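Side-chain contacts in putative rubredoxin reductase (Rhodopseudomonas palustris, PDB 3FG2), which probably passes electrons from NADH, through its bound FAD, to a ferredoxin that serves the cytochrome P450 CYP199A2: residues P63-F66 with F67-Q70; P184-S187 with S188-D192; T265-P268 with H269-A272. All coordinates share one frame; numbering follows the deposited sequence.

Contact 1: P63-F66 with F67-Q70; sequences PEKF and FQDQ
The carbonyl oxygen of Lys65 receives two amides from the next helical turn. Asp69 N comes almost straight in at 3.1 Å (N-H...O angle 171°), while Gln68 N adds a weak bond of 3.3 Å to the same Lys65 O. One residue on, Gln70 N reaches Phe66 O at 3.0 Å, the last of these bonds before the helix gives way to loop. Asp69 folds its carboxylate back over this turn, against the CG and CE methylenes of Lys65. A weak, long salt bridge of 3.5 Å joins Lys65 NZ to Asp69 OD2.

The aromatic side of the turn illustrates another form of local packing. With CG trans to the backbone N (chi1 175°), the Phe66 ring turns one face to Gln70, whose chain bends at chi2 and sets CG over that face, toward its rim, 3.5 Å from the centroid: a CH-pi contact. The edge of Phe66, led by CD2, meets the face of Phe67 in a T-shaped stack, centroids 5.5 Å apart and planes at 86°. Phe66 also makes a cation-pi contact with Arg62. Replacing Phe66 by an alanine would probably leave Gln70 CG without its aromatic platform and the Phe67 face without the edge that meets it.

Both rings touch Phe14, packing this short helix, which lies on the crossover between strands 29-32 and 72-75, against helix 11-22 within the Rossmann-type FAD-binding domain.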
loop_
_atom_site.group_PDB
_atom_site.type_symbol
_atom_site.label_atom_id
_atom_site.label_comp_id
_atom_site.label_asym_id
_atom_site.label_seq_id
_atom_site.Cartn_x
_atom_site.Cartn_y
_atom_site.Cartn_z
ATOM N N PRO A 63 19.363 7.639 7.810
ATOM C CA PRO A 63 20.630 7.501 7.089
ATOM C C PRO A 63 21.398 6.254 7.529
ATOM O O PRO A 63 21.102 5.660 8.563
ATOM C CB PRO A 63 21.359 8.803 7.417
ATOM C CG PRO A 63 20.861 9.123 8.792
ATOM C CD PRO A 63 19.380 8.819 8.694
ATOM N N GLU A 64 22.384 5.865 6.732
ATOM C CA GLU A 64 23.190 4.684 7.005
ATOM C C GLU A 64 23.714 4.575 8.444
ATOM O O GLU A 64 23.647 3.507 9.062
ATOM C CB GLU A 64 24.350 4.639 6.011
ATOM C CG GLU A 64 25.262 3.440 6.154
ATOM C CD GLU A 64 25.965 3.101 4.853
ATOM O OE1 GLU A 64 26.411 4.041 4.152
ATOM O OE2 GLU A 64 26.074 1.893 4.535
ATOM N N LYS A 65 24.234 5.678 8.971
ATOM C CA LYS A 65 24.775 5.704 10.329
ATOM C C LYS A 65 23.764 5.290 11.404
ATOM O O LYS A 65 24.146 4.840 12.487
ATOM C CB LYS A 65 25.303 7.105 10.652
ATOM C CG LYS A 65 25.835 7.246 12.066
ATOM C CD LYS A 65 26.381 8.639 12.323
ATOM C CE LYS A 65 26.959 8.736 13.722
ATOM N NZ LYS A 65 28.023 7.718 13.947
ATOM N N PHE A 66 22.479 5.448 11.103
ATOM C CA PHE A 66 21.425 5.101 12.047
ATOM C C PHE A 66 21.451 3.640 12.481
ATOM O O PHE A 66 21.387 3.335 13.671
ATOM C CB PHE A 66 20.055 5.402 11.437
ATOM C CG PHE A 66 18.901 4.959 12.296
ATOM C CD1 PHE A 66 18.520 5.698 13.412
ATOM C CD2 PHE A 66 18.203 3.794 11.994
ATOM C CE1 PHE A 66 17.458 5.283 14.217
ATOM C CE2 PHE A 66 17.141 3.369 12.794
ATOM C CZ PHE A 66 16.767 4.116 13.907
ATOM N N PHE A 67 21.531 2.741 11.508
ATOM C CA PHE A 67 21.530 1.311 11.794
ATOM C C PHE A 67 22.701 0.857 12.658
ATOM O O PHE A 67 22.582 -0.106 13.421
ATOM C CB PHE A 67 21.492 0.523 10.481
ATOM C CG PHE A 67 20.315 0.864 9.618
ATOM C CD1 PHE A 67 20.345 1.981 8.788
ATOM C CD2 PHE A 67 19.144 0.116 9.693
ATOM C CE1 PHE A 67 19.225 2.352 8.047
ATOM C CE2 PHE A 67 18.016 0.478 8.957
ATOM C CZ PHE A 67 18.057 1.598 8.134
ATOM N N GLN A 68 23.823 1.561 12.542
ATOM C CA GLN A 68 25.016 1.238 13.313
ATOM C C GLN A 68 24.808 1.683 14.761
ATOM O O GLN A 68 25.021 0.912 15.698
ATOM C CB GLN A 68 26.227 1.945 12.703
ATOM C CG GLN A 68 26.285 1.822 11.181
ATOM C CD GLN A 68 27.505 2.494 10.569
ATOM O OE1 GLN A 68 27.834 3.635 10.903
ATOM N NE2 GLN A 68 28.174 1.792 9.655
ATOM N N ASP A 69 24.368 2.926 14.932
ATOM C CA ASP A 69 24.120 3.483 16.256
ATOM C C ASP A 69 23.026 2.709 16.992
ATOM O O ASP A 69 22.981 2.697 18.224
ATOM C CB ASP A 69 23.690 4.946 16.137
ATOM C CG ASP A 69 24.710 5.801 15.412
ATOM O OD1 ASP A 69 24.433 7.002 15.196
ATOM O OD2 ASP A 69 25.787 5.274 15.059
ATOM N N GLN A 70 22.146 2.066 16.229
ATOM C CA GLN A 70 21.035 1.319 16.808
ATOM C C GLN A 70 21.302 -0.170 16.985
ATOM O O GLN A 70 20.456 -0.898 17.510
ATOM C CB GLN A 70 19.785 1.505 15.947
ATOM C CG GLN A 70 19.294 2.940 15.849
ATOM C CD GLN A 70 18.963 3.532 17.201
ATOM O OE1 GLN A 70 18.457 2.841 18.083
ATOM N NE2 GLN A 70 19.231 4.824 17.366
#

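Contact 2: P184-S187 with S188-D192; sequences PEIS and SYFHD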
loop_
_atom_site.group_PDB
_atom_site.type_symbol
_atom_site.label_atom_id
_atom_site.label_comp_id
_atom_site.label_asym_id
_atom_site.label_seq_id
_atom_site.Cartn_x
_atom_site.Cartn_y
_atom_site.Cartn_z
ATOM N N PRO A 184 -18.768 5.064 -4.358
ATOM C CA PRO A 184 -19.088 5.813 -5.580
ATOM C C PRO A 184 -18.920 7.335 -5.574
ATOM O O PRO A 184 -18.459 7.904 -6.565
ATOM C CB PRO A 184 -20.529 5.393 -5.874
ATOM C CG PRO A 184 -20.565 3.983 -5.362
ATOM C CD PRO A 184 -19.855 4.125 -4.031
ATOM N N GLU A 185 -19.290 8.000 -4.483
ATOM C CA GLU A 185 -19.162 9.455 -4.432
ATOM C C GLU A 185 -17.707 9.904 -4.567
ATOM O O GLU A 185 -17.432 10.976 -5.106
ATOM C CB GLU A 185 -19.760 10.019 -3.140
ATOM C CG GLU A 185 -21.181 9.562 -2.835
ATOM C CD GLU A 185 -21.253 8.085 -2.399
ATOM O OE1 GLU A 185 -20.306 7.596 -1.730
ATOM O OE2 GLU A 185 -22.270 7.419 -2.712
ATOM N N ILE A 186 -16.775 9.093 -4.079
ATOM C CA ILE A 186 -15.362 9.436 -4.192
ATOM C C ILE A 186 -14.879 9.193 -5.622
ATOM O O ILE A 186 -14.172 10.027 -6.197
ATOM C CB ILE A 186 -14.495 8.616 -3.204
ATOM C CG1 ILE A 186 -14.933 8.912 -1.762
ATOM C CG2 ILE A 186 -13.025 8.961 -3.379
ATOM C CD1 ILE A 186 -14.893 10.390 -1.390
ATOM N N SER A 187 -15.272 8.061 -6.203
ATOM C CA SER A 187 -14.879 7.748 -7.574
ATOM C C SER A 187 -15.356 8.851 -8.503
ATOM O O SER A 187 -14.597 9.365 -9.322
ATOM C CB SER A 187 -15.492 6.426 -8.027
ATOM O OG SER A 187 -15.117 5.374 -7.165
ATOM N N SER A 188 -16.627 9.209 -8.367
ATOM C CA SER A 188 -17.224 10.251 -9.190
ATOM C C SER A 188 -16.408 11.546 -9.138
ATOM O O SER A 188 -16.036 12.092 -10.177
ATOM C CB SER A 188 -18.659 10.511 -8.724
ATOM O OG SER A 188 -19.269 11.539 -9.484
ATOM N N TYR A 189 -16.126 12.030 -7.929
ATOM C CA TYR A 189 -15.356 13.263 -7.759
ATOM C C TYR A 189 -14.025 13.204 -8.505
ATOM O O TYR A 189 -13.675 14.112 -9.262
ATOM C CB TYR A 189 -15.068 13.532 -6.272
ATOM C CG TYR A 189 -14.141 14.714 -6.048
ATOM C CD1 TYR A 189 -14.602 16.029 -6.192
ATOM C CD2 TYR A 189 -12.790 14.519 -5.757
ATOM C CE1 TYR A 189 -13.739 17.124 -6.057
ATOM C CE2 TYR A 189 -11.910 15.609 -5.618
ATOM C CZ TYR A 189 -12.394 16.908 -5.771
ATOM O OH TYR A 189 -11.535 17.981 -5.639
ATOM N N PHE A 190 -13.275 12.134 -8.282
ATOM C CA PHE A 190 -11.983 11.994 -8.927
ATOM C C PHE A 190 -12.077 11.752 -10.422
ATOM O O PHE A 190 -11.152 12.086 -11.169
ATOM C CB PHE A 190 -11.166 10.906 -8.229
ATOM C CG PHE A 190 -10.548 11.374 -6.952
ATOM C CD1 PHE A 190 -11.079 11.003 -5.723
ATOM C CD2 PHE A 190 -9.464 12.253 -6.978
ATOM C CE1 PHE A 190 -10.544 11.507 -4.537
ATOM C CE2 PHE A 190 -8.918 12.765 -5.795
ATOM C CZ PHE A 190 -9.459 12.393 -4.575
ATOM N N HIS A 191 -13.193 11.181 -10.866
ATOM C CA HIS A 191 -13.370 10.962 -12.288
ATOM C C HIS A 191 -13.492 12.338 -12.933
ATOM O O HIS A 191 -12.917 12.590 -13.987
ATOM C CB HIS A 191 -14.629 10.146 -12.578
ATOM C CG HIS A 191 -15.041 10.187 -14.016
ATOM N ND1 HIS A 191 -15.697 11.265 -14.571
ATOM C CD2 HIS A 191 -14.830 9.315 -15.029
ATOM C CE1 HIS A 191 -15.872 11.056 -15.863
ATOM N NE2 HIS A 191 -15.354 9.879 -16.167
ATOM N N ASP A 192 -14.241 13.228 -12.284
ATOM C CA ASP A 192 -14.433 14.580 -12.796
ATOM C C ASP A 192 -13.109 15.355 -12.810
ATOM O O ASP A 192 -12.725 15.930 -13.832
ATOM C CB ASP A 192 -15.459 15.349 -11.946
ATOM C CG ASP A 192 -16.889 14.841 -12.127
ATOM O OD1 ASP A 192 -17.174 14.155 -13.132
ATOM O OD2 ASP A 192 -17.742 15.149 -11.267
#
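This is helical packing one turn apart, with Ile186 lying alongside Phe190 near the start of helix 184-196. The helix is the crossover of a beta-alpha-beta unit between strands 167-171 and 200-202, in the second Rossmann-type sheet, which in this family probably belongs to the NADH-binding domain. The side chains described here lean on another part of the chain: Ile186, Tyr189 and Phe190 all touch strand 361-368 of the C-terminal antiparallel sheet.

The backbone follows the regular i to i+4 pattern, though its bonds are not equally good. Ser188 N to Pro184 O (2.9 Å) and Phe190 N to Ile186 O (3.1 Å) are nearly straight. Tyr189 N to Glu185 O is longer, 3.3 Å. His191 N to Ser187 O is short, 2.8 Å, but bent at the hydrogen.

Polar side chains find their partners beyond the turn. Ser187 OG bonds to Val177 O and Arg176 NH1, so a buried hydroxyl ties the helix to the preceding loop, and Tyr189 OH reaches Asp327 OD1 across the interface with the C-terminal sheet. Within the turn, Tyr189 turns its CD2 over the middle of the Phe190 ring, 3.8 Å above the plane.

Ile186 approaches that same ring differently. Its CG2 branch, trans to the backbone N, points along the helix side taken by Phe190 and lies in the plane of the ring, at its edge, with Ile186 CG2 3.7 Å from both Phe190 CD1 and CE1.

Contact 3: T265-P268 with H269-A272; sequences TSDP and HISA
A type II beta turn runs from Asp267 to Ile270 and is closed by Ile270 N bonding to Asp267 O at 2.9 Å. Pro268 suits its second position, whereas His269 takes the left-handed backbone (phi 94°) of the third, a place more often given to glycine. The turn leads into strand 270-272, an outermost strand of the parallel sheet in the FAD-binding domain. Asp275, which binds FAD, follows shortly after, consistent with the second flavin-binding motif of this family, a strand followed closely by Gly-Asp.

Just before the turn, Thr265 works as both donor and acceptor. Ile270 O is gripped twice by this one residue: Thr265 N meets it at 3.0 Å with a nearly linear bond (168°), and Thr265 OG1 donates to it at 2.9 Å from a direction tilted away from the carbonyl plane. The same hydroxyl accepts from Asp267 N at 3.0 Å, completing an ST turn. With chi1 at 64°, OG1 sits between the backbone N and the carbonyl carbon, within range of both partners. Two small turns are thereby locked together, and a buried hydroxyl is satisfied in both roles.

Ile270 spreads its two branches against Thr265 and Asp267, and also packs on Leu102 and Leu104 of the neighbouring strand 101-104. Its CG2 branch rests against Thr265, 3.9 Å between Ile270 CG2 and Thr265 CG2. The longer branch runs toward a carboxylate held by a salt bridge to Arg84: Ile270 CD1 ends 3.4 Å from Asp267 OD1, the very oxygen that Arg84 NE engages.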
loop_
_atom_site.group_PDB
_atom_site.type_symbol
_atom_site.label_atom_id
_atom_site.label_comp_id
_atom_site.label_asym_id
_atom_site.label_seq_id
_atom_site.Cartn_x
_atom_site.Cartn_y
_atom_site.Cartn_z
ATOM N N THR A 265 2.521 -16.890 13.399
ATOM C CA THR A 265 2.156 -17.973 12.490
ATOM C C THR A 265 1.902 -19.201 13.354
ATOM O O THR A 265 1.914 -19.115 14.582
ATOM C CB THR A 265 3.291 -18.320 11.522
ATOM O OG1 THR A 265 4.407 -18.827 12.268
ATOM C CG2 THR A 265 3.714 -17.083 10.720
ATOM N N SER A 266 1.671 -20.344 12.719
ATOM C CA SER A 266 1.434 -21.572 13.466
ATOM C C SER A 266 2.732 -21.995 14.154
ATOM O O SER A 266 2.734 -22.857 15.031
ATOM C CB SER A 266 0.957 -22.672 12.522
ATOM O OG SER A 266 1.880 -22.844 11.465
ATOM N N ASP A 267 3.839 -21.382 13.751
ATOM C CA ASP A 267 5.126 -21.693 14.350
ATOM C C ASP A 267 5.610 -20.566 15.241
ATOM O O ASP A 267 6.056 -19.520 14.750
ATOM C CB ASP A 267 6.203 -21.942 13.285
ATOM C CG ASP A 267 7.583 -22.238 13.903
ATOM O OD1 ASP A 267 8.596 -22.222 13.173
ATOM O OD2 ASP A 267 7.656 -22.499 15.124
ATOM N N PRO A 268 5.517 -20.746 16.568
ATOM C CA PRO A 268 6.010 -19.651 17.402
ATOM C C PRO A 268 7.461 -19.522 16.941
ATOM O O PRO A 268 8.005 -20.476 16.395
ATOM C CB PRO A 268 5.862 -20.205 18.817
ATOM C CG PRO A 268 5.996 -21.689 18.619
ATOM C CD PRO A 268 5.176 -21.925 17.379
ATOM N N HIS A 269 8.070 -18.361 17.140
ATOM C CA HIS A 269 9.443 -18.093 16.690
ATOM C C HIS A 269 9.333 -17.438 15.319
ATOM O O HIS A 269 10.329 -16.972 14.774
ATOM C CB HIS A 269 10.296 -19.360 16.522
ATOM C CG HIS A 269 10.397 -20.212 17.749
ATOM N ND1 HIS A 269 10.994 -21.455 17.737
ATOM C CD2 HIS A 269 9.957 -20.019 19.016
ATOM C CE1 HIS A 269 10.915 -21.991 18.942
ATOM N NE2 HIS A 269 10.289 -21.141 19.736
ATOM N N ILE A 270 8.125 -17.421 14.757
ATOM C CA ILE A 270 7.916 -16.812 13.447
ATOM C C ILE A 270 6.652 -15.957 13.345
ATOM O O ILE A 270 5.523 -16.458 13.457
ATOM C CB ILE A 270 7.870 -17.877 12.328
ATOM C CG1 ILE A 270 9.192 -18.647 12.287
ATOM C CG2 ILE A 270 7.640 -17.202 10.975
ATOM C CD1 ILE A 270 9.314 -19.620 11.121
ATOM N N SER A 271 6.851 -14.663 13.119
ATOM C CA SER A 271 5.742 -13.720 12.970
ATOM C C SER A 271 5.709 -13.158 11.555
ATOM O O SER A 271 6.709 -13.199 10.834
ATOM C CB SER A 271 5.890 -12.552 13.950
ATOM O OG SER A 271 5.680 -12.970 15.281
ATOM N N ALA A 272 4.555 -12.630 11.164
ATOM C CA ALA A 272 4.398 -12.016 9.845
ATOM C C ALA A 272 3.703 -10.675 10.047
ATOM O O ALA A 272 2.709 -10.593 10.768
ATOM C CB ALA A 272 3.569 -12.909 8.935
#

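How the contacts relate
Three local contacts show how setting shapes chemistry. Contact 1 is a surface turn, mixing a charged pair with aromatic packing; contacts 2 and 3 are partly buried, and in each a buried hydroxyl is satisfied. Contacts 1 and 3 serve the same parallel sheet: one lies on the crossover helix leading to strand 72-75, the other enters strand 270-272, and these are its two outermost strands. Contact 2 belongs to the other parallel sheet and faces the C-terminal sheet; its centre lies about 44 Å from that of contact 1 and about 41 Å from that of contact 3. Contacts 1 and 2 repeat helical bonding, whereas contact 3 couples two turns.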